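Local coordinates for glycosyl hydrolase, family 8 (Clostridium perfringens, PDB 3REN), which acts as an alpha-amylase with an (alpha/alpha)6-barrel fold, probably hydrolysing alpha-linked glucans such as starch, at residues L70-F81 with K121-S132. Sequence-based numbering, arbitrary orientation.
Sequences LYSVNANNKELF and KALLLANNRWNS. With EDO (1,2-ethanediol), chain F.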
loop_
_atom_site.group_PDB
_atom_site.type_symbol
_atom_site.label_atom_id
_atom_site.label_comp_id
_atom_site.label_asym_id
_atom_site.label_seq_id
_atom_site.Cartn_x
_atom_site.Cartn_y
_atom_site.Cartn_z
ATOM N N LEU A 70 2.452 5.591 7.943
ATOM C CA LEU A 70 3.673 5.713 7.139
ATOM C C LEU A 70 3.962 7.150 6.692
ATOM O O LEU A 70 5.128 7.629 6.755
ATOM C CB LEU A 70 3.639 4.804 5.923
ATOM C CG LEU A 70 3.772 3.314 6.214
ATOM C CD1 LEU A 70 3.523 2.539 4.897
ATOM C CD2 LEU A 70 5.215 3.071 6.682
ATOM N N TYR A 71 2.909 7.816 6.213
ATOM C CA TYR A 71 3.005 9.217 5.858
ATOM C C TYR A 71 3.493 10.067 7.038
ATOM O O TYR A 71 4.352 10.938 6.866
ATOM C CB TYR A 71 1.630 9.741 5.427
ATOM C CG TYR A 71 1.605 11.237 5.208
ATOM C CD1 TYR A 71 2.107 11.787 4.032
ATOM C CD2 TYR A 71 1.127 12.083 6.182
ATOM C CE1 TYR A 71 2.105 13.166 3.829
ATOM C CE2 TYR A 71 1.112 13.457 6.001
ATOM C CZ TYR A 71 1.607 13.990 4.824
ATOM O OH TYR A 71 1.566 15.347 4.599
ATOM N N SER A 72 2.895 9.864 8.213
ATOM C CA SER A 72 3.274 10.634 9.436
ATOM C C SER A 72 4.740 10.496 9.818
ATOM O O SER A 72 5.374 11.492 10.139
ATOM C CB SER A 72 2.437 10.199 10.630
ATOM O OG SER A 72 1.093 10.484 10.365
ATOM N N VAL A 73 5.295 9.301 9.799
ATOM C CA VAL A 73 6.692 9.104 10.116
ATOM C C VAL A 73 7.607 9.729 9.070
ATOM O O VAL A 73 8.561 10.330 9.389
ATOM C CB VAL A 73 7.081 7.650 10.535
ATOM C CG1 VAL A 73 6.883 6.707 9.459
ATOM C CG2 VAL A 73 8.462 7.606 11.128
ATOM N N ASN A 74 7.239 9.602 7.819
ATOM C CA ASN A 74 7.964 10.288 6.745
ATOM C C ASN A 74 7.885 11.799 6.906
ATOM O O ASN A 74 8.829 12.510 6.555
ATOM C CB ASN A 74 7.388 9.901 5.375
ATOM C CG ASN A 74 7.687 8.469 5.020
ATOM O OD1 ASN A 74 8.539 7.857 5.645
ATOM N ND2 ASN A 74 6.989 7.920 4.024
ATOM N N ALA A 75 6.756 12.289 7.411
ATOM C CA ALA A 75 6.598 13.727 7.584
ATOM C C ALA A 75 7.222 14.217 8.885
ATOM O O ALA A 75 7.202 15.417 9.141
ATOM C CB ALA A 75 5.119 14.152 7.502
ATOM N N ASN A 76 7.786 13.305 9.693
ATOM C CA ASN A 76 8.301 13.640 11.017
ATOM C C ASN A 76 7.227 14.351 11.834
ATOM O O ASN A 76 7.455 15.413 12.413
ATOM C CB ASN A 76 9.600 14.496 10.936
ATOM C CG ASN A 76 10.437 14.426 12.222
ATOM O OD1 ASN A 76 10.004 13.870 13.232
ATOM N ND2 ASN A 76 11.643 14.987 12.178
ATOM N N ASN A 77 6.036 13.778 11.840
ATOM C CA ASN A 77 4.915 14.336 12.569
ATOM C C ASN A 77 4.410 13.339 13.632
ATOM O O ASN A 77 3.504 12.513 13.392
ATOM C CB ASN A 77 3.802 14.773 11.605
ATOM C CG ASN A 77 2.706 15.575 12.301
ATOM O OD1 ASN A 77 2.481 15.460 13.511
ATOM N ND2 ASN A 77 2.017 16.392 11.535
ATOM N N LYS A 78 5.011 13.443 14.813
ATOM C CA LYS A 78 4.852 12.460 15.862
ATOM C C LYS A 78 3.441 12.529 16.395
ATOM O O LYS A 78 2.786 11.515 16.603
ATOM C CB LYS A 78 5.910 12.648 16.982
ATOM C CG LYS A 78 5.948 11.425 17.917
ATOM C CD LYS A 78 6.877 11.551 19.133
ATOM C CE LYS A 78 6.907 10.215 19.907
ATOM N NZ LYS A 78 5.581 9.940 20.611
ATOM N N GLU A 79 2.942 13.741 16.575
ATOM C CA GLU A 79 1.532 13.924 16.966
ATOM C C GLU A 79 0.473 13.235 16.070
ATOM O O GLU A 79 -0.441 12.592 16.566
ATOM C CB GLU A 79 1.222 15.405 17.037
ATOM C CG GLU A 79 -0.017 15.726 17.787
ATOM C CD GLU A 79 -0.153 17.227 18.049
ATOM O OE1 GLU A 79 -1.133 17.818 17.522
ATOM O OE2 GLU A 79 0.724 17.798 18.764
ATOM N N LEU A 80 0.593 13.409 14.757
ATOM C CA LEU A 80 -0.318 12.815 13.837
ATOM C C LEU A 80 -0.125 11.305 13.854
ATOM O O LEU A 80 -1.112 10.554 13.795
ATOM C CB LEU A 80 -0.091 13.414 12.441
ATOM C CG LEU A 80 -0.797 12.856 11.215
ATOM C CD1 LEU A 80 -2.301 13.034 11.370
ATOM C CD2 LEU A 80 -0.260 13.558 9.957
ATOM N N PHE A 81 1.136 10.864 13.938
ATOM C CA PHE A 81 1.420 9.445 14.000
ATOM C C PHE A 81 0.672 8.806 15.158
ATOM O O PHE A 81 -0.085 7.816 14.963
ATOM C CB PHE A 81 2.928 9.156 14.088
ATOM C CG PHE A 81 3.267 7.675 14.054
ATOM C CD1 PHE A 81 3.728 7.071 12.871
ATOM C CD2 PHE A 81 3.148 6.879 15.210
ATOM C CE1 PHE A 81 4.040 5.695 12.817
ATOM C CE2 PHE A 81 3.452 5.485 15.165
ATOM C CZ PHE A 81 3.899 4.900 13.971
ATOM N N LYS A 121 5.864 -2.042 9.887
ATOM C CA LYS A 121 6.862 -1.209 9.228
ATOM C C LYS A 121 6.790 0.228 9.745
ATOM O O LYS A 121 7.816 0.789 10.111
ATOM C CB LYS A 121 6.663 -1.208 7.703
ATOM C CG LYS A 121 7.753 -0.421 6.932
ATOM C CD LYS A 121 7.364 -0.335 5.431
ATOM C CE LYS A 121 8.585 0.025 4.577
ATOM N NZ LYS A 121 8.270 0.387 3.118
ATOM N N ALA A 122 5.594 0.814 9.816
ATOM C CA ALA A 122 5.427 2.179 10.351
ATOM C C ALA A 122 5.927 2.293 11.793
ATOM O O ALA A 122 6.570 3.279 12.166
ATOM C CB ALA A 122 3.972 2.602 10.285
ATOM N N LEU A 123 5.640 1.280 12.593
ATOM C CA LEU A 123 6.100 1.229 13.997
ATOM C C LEU A 123 7.620 1.113 14.134
ATOM O O LEU A 123 8.236 1.820 14.950
ATOM C CB LEU A 123 5.380 0.120 14.760
ATOM C CG LEU A 123 3.910 0.403 15.088
ATOM C CD1 LEU A 123 3.241 -0.885 15.539
ATOM C CD2 LEU A 123 3.786 1.489 16.173
ATOM N N LEU A 124 8.244 0.234 13.348
ATOM C CA LEU A 124 9.701 0.101 13.380
ATOM C C LEU A 124 10.385 1.364 12.849
ATOM O O LEU A 124 11.363 1.828 13.430
ATOM C CB LEU A 124 10.171 -1.156 12.655
ATOM C CG LEU A 124 9.668 -2.462 13.290
ATOM C CD1 LEU A 124 10.095 -3.716 12.473
ATOM C CD2 LEU A 124 10.138 -2.559 14.754
ATOM N N LEU A 125 9.878 1.934 11.758
ATOM C CA LEU A 125 10.362 3.252 11.327
ATOM C C LEU A 125 10.210 4.319 12.427
ATOM O O LEU A 125 11.092 5.142 12.623
ATOM C CB LEU A 125 9.639 3.710 10.025
ATOM C CG LEU A 125 9.887 2.812 8.796
ATOM C CD1 LEU A 125 9.119 3.290 7.589
ATOM C CD2 LEU A 125 11.420 2.606 8.468
ATOM N N ALA A 126 9.093 4.302 13.131
ATOM C CA ALA A 126 8.829 5.296 14.161
ATOM C C ALA A 126 9.837 5.165 15.309
ATOM O O ALA A 126 10.365 6.168 15.824
ATOM C CB ALA A 126 7.399 5.169 14.675
ATOM N N ASN A 127 10.125 3.919 15.683
ATOM C CA ASN A 127 11.133 3.659 16.714
ATOM C C ASN A 127 12.497 4.201 16.282
ATOM O O ASN A 127 13.180 4.812 17.080
ATOM C CB ASN A 127 11.255 2.168 17.014
ATOM C CG ASN A 127 12.485 1.846 17.853
ATOM O OD1 ASN A 127 12.469 2.319 19.093
ATOM N ND2 ASN A 127 13.440 1.173 17.390
ATOM N N ASN A 128 12.881 3.965 15.028
ATOM C CA ASN A 128 14.186 4.445 14.522
ATOM C C ASN A 128 14.287 5.968 14.490
ATOM O O ASN A 128 15.306 6.559 14.892
ATOM C CB ASN A 128 14.487 3.869 13.149
ATOM C CG ASN A 128 14.670 2.359 13.191
ATOM O OD1 ASN A 128 14.784 1.770 14.271
ATOM N ND2 ASN A 128 14.666 1.720 12.025
ATOM N N ARG A 129 13.202 6.590 14.050
ATOM C CA ARG A 129 13.108 8.027 13.918
ATOM C C ARG A 129 13.039 8.778 15.257
ATOM O O ARG A 129 13.780 9.737 15.466
ATOM C CB ARG A 129 11.897 8.326 13.027
ATOM C CG ARG A 129 11.167 9.603 13.249
ATOM C CD ARG A 129 11.609 10.697 12.370
ATOM N NE ARG A 129 11.171 10.597 10.966
ATOM C CZ ARG A 129 11.779 11.315 10.025
ATOM N NH1 ARG A 129 12.775 12.117 10.394
ATOM N NH2 ARG A 129 11.429 11.261 8.752
ATOM N N TRP A 130 12.133 8.358 16.142
ATOM C CA TRP A 130 11.902 9.070 17.385
ATOM C C TRP A 130 12.528 8.403 18.630
ATOM O O TRP A 130 12.354 8.888 19.718
ATOM C CB TRP A 130 10.411 9.372 17.589
ATOM C CG TRP A 130 9.804 10.201 16.478
ATOM C CD1 TRP A 130 10.233 11.440 16.047
ATOM C CD2 TRP A 130 8.655 9.877 15.677
ATOM N NE1 TRP A 130 9.415 11.897 15.035
ATOM C CE2 TRP A 130 8.450 10.964 14.775
ATOM C CE3 TRP A 130 7.772 8.791 15.633
ATOM C CZ2 TRP A 130 7.419 10.977 13.829
ATOM C CZ3 TRP A 130 6.730 8.812 14.689
ATOM C CH2 TRP A 130 6.565 9.907 13.802
ATOM N N ASN A 131 13.271 7.317 18.469
ATOM C CA ASN A 131 13.906 6.649 19.630
ATOM C C ASN A 131 12.893 6.303 20.708
ATOM O O ASN A 131 13.063 6.696 21.862
ATOM C CB ASN A 131 15.018 7.546 20.244
ATOM C CG ASN A 131 15.892 6.790 21.244
ATOM O OD1 ASN A 131 15.887 5.555 21.268
ATOM N ND2 ASN A 131 16.651 7.525 22.073
ATOM N N SER A 132 11.826 5.592 20.329
ATOM C CA SER A 132 10.743 5.257 21.232
ATOM C C SER A 132 10.505 3.759 21.221
ATOM O O SER A 132 9.802 3.263 20.336
ATOM C CB SER A 132 9.445 5.938 20.816
ATOM O OG SER A 132 9.393 7.258 21.312
HETATM C C1 EDO F . 1.635 16.577 7.740
HETATM O O1 EDO F . 2.702 16.912 8.653
HETATM C C2 EDO F . 0.356 17.421 7.898
HETATM O O2 EDO F . 0.538 18.765 7.418
#
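Helix 70-74 runs beside helix 121-130 at an axis distance of 9.3 Å and 17° from parallel, bringing the CA atoms of L70 and A122 to 5.1 Å. L70 rests its CD2 on A122 and L125, and V73 enters as a knob among L125, A126, R129 and W130. Just beyond, the chain reverses through a Schellman motif at N76 and an N-cap at N77, whose OD1 accepts from L80 N while its ND2 donates to an ethanediol, probably from the crystallisation liquor. W130 wedges into this turn. Its NE1 gives a 2.7 Å bond to N76 OD1, nearly in the indole plane. K78 CG covers one indole face, 3.9 Å from the six-membered ring's centroid, and V73 CG2 lies over the other. The CZ3 edge meets the F81 face in an offset edge-to-face pair, planes at 73°. With CG anti to the backbone N (chi1 -176°), F81 reaches A122 and A126; A126 CB sits over the same face as W130, 3.6 Å from F81 CZ. The R129 guanidinium stacks on the N76 amide. The contact joins the helix-turn-helix of 62-74 and 78-89 to the C-terminal part of helix 113-130; V73 O, already taking N76 N, also receives two weak R129 bonds.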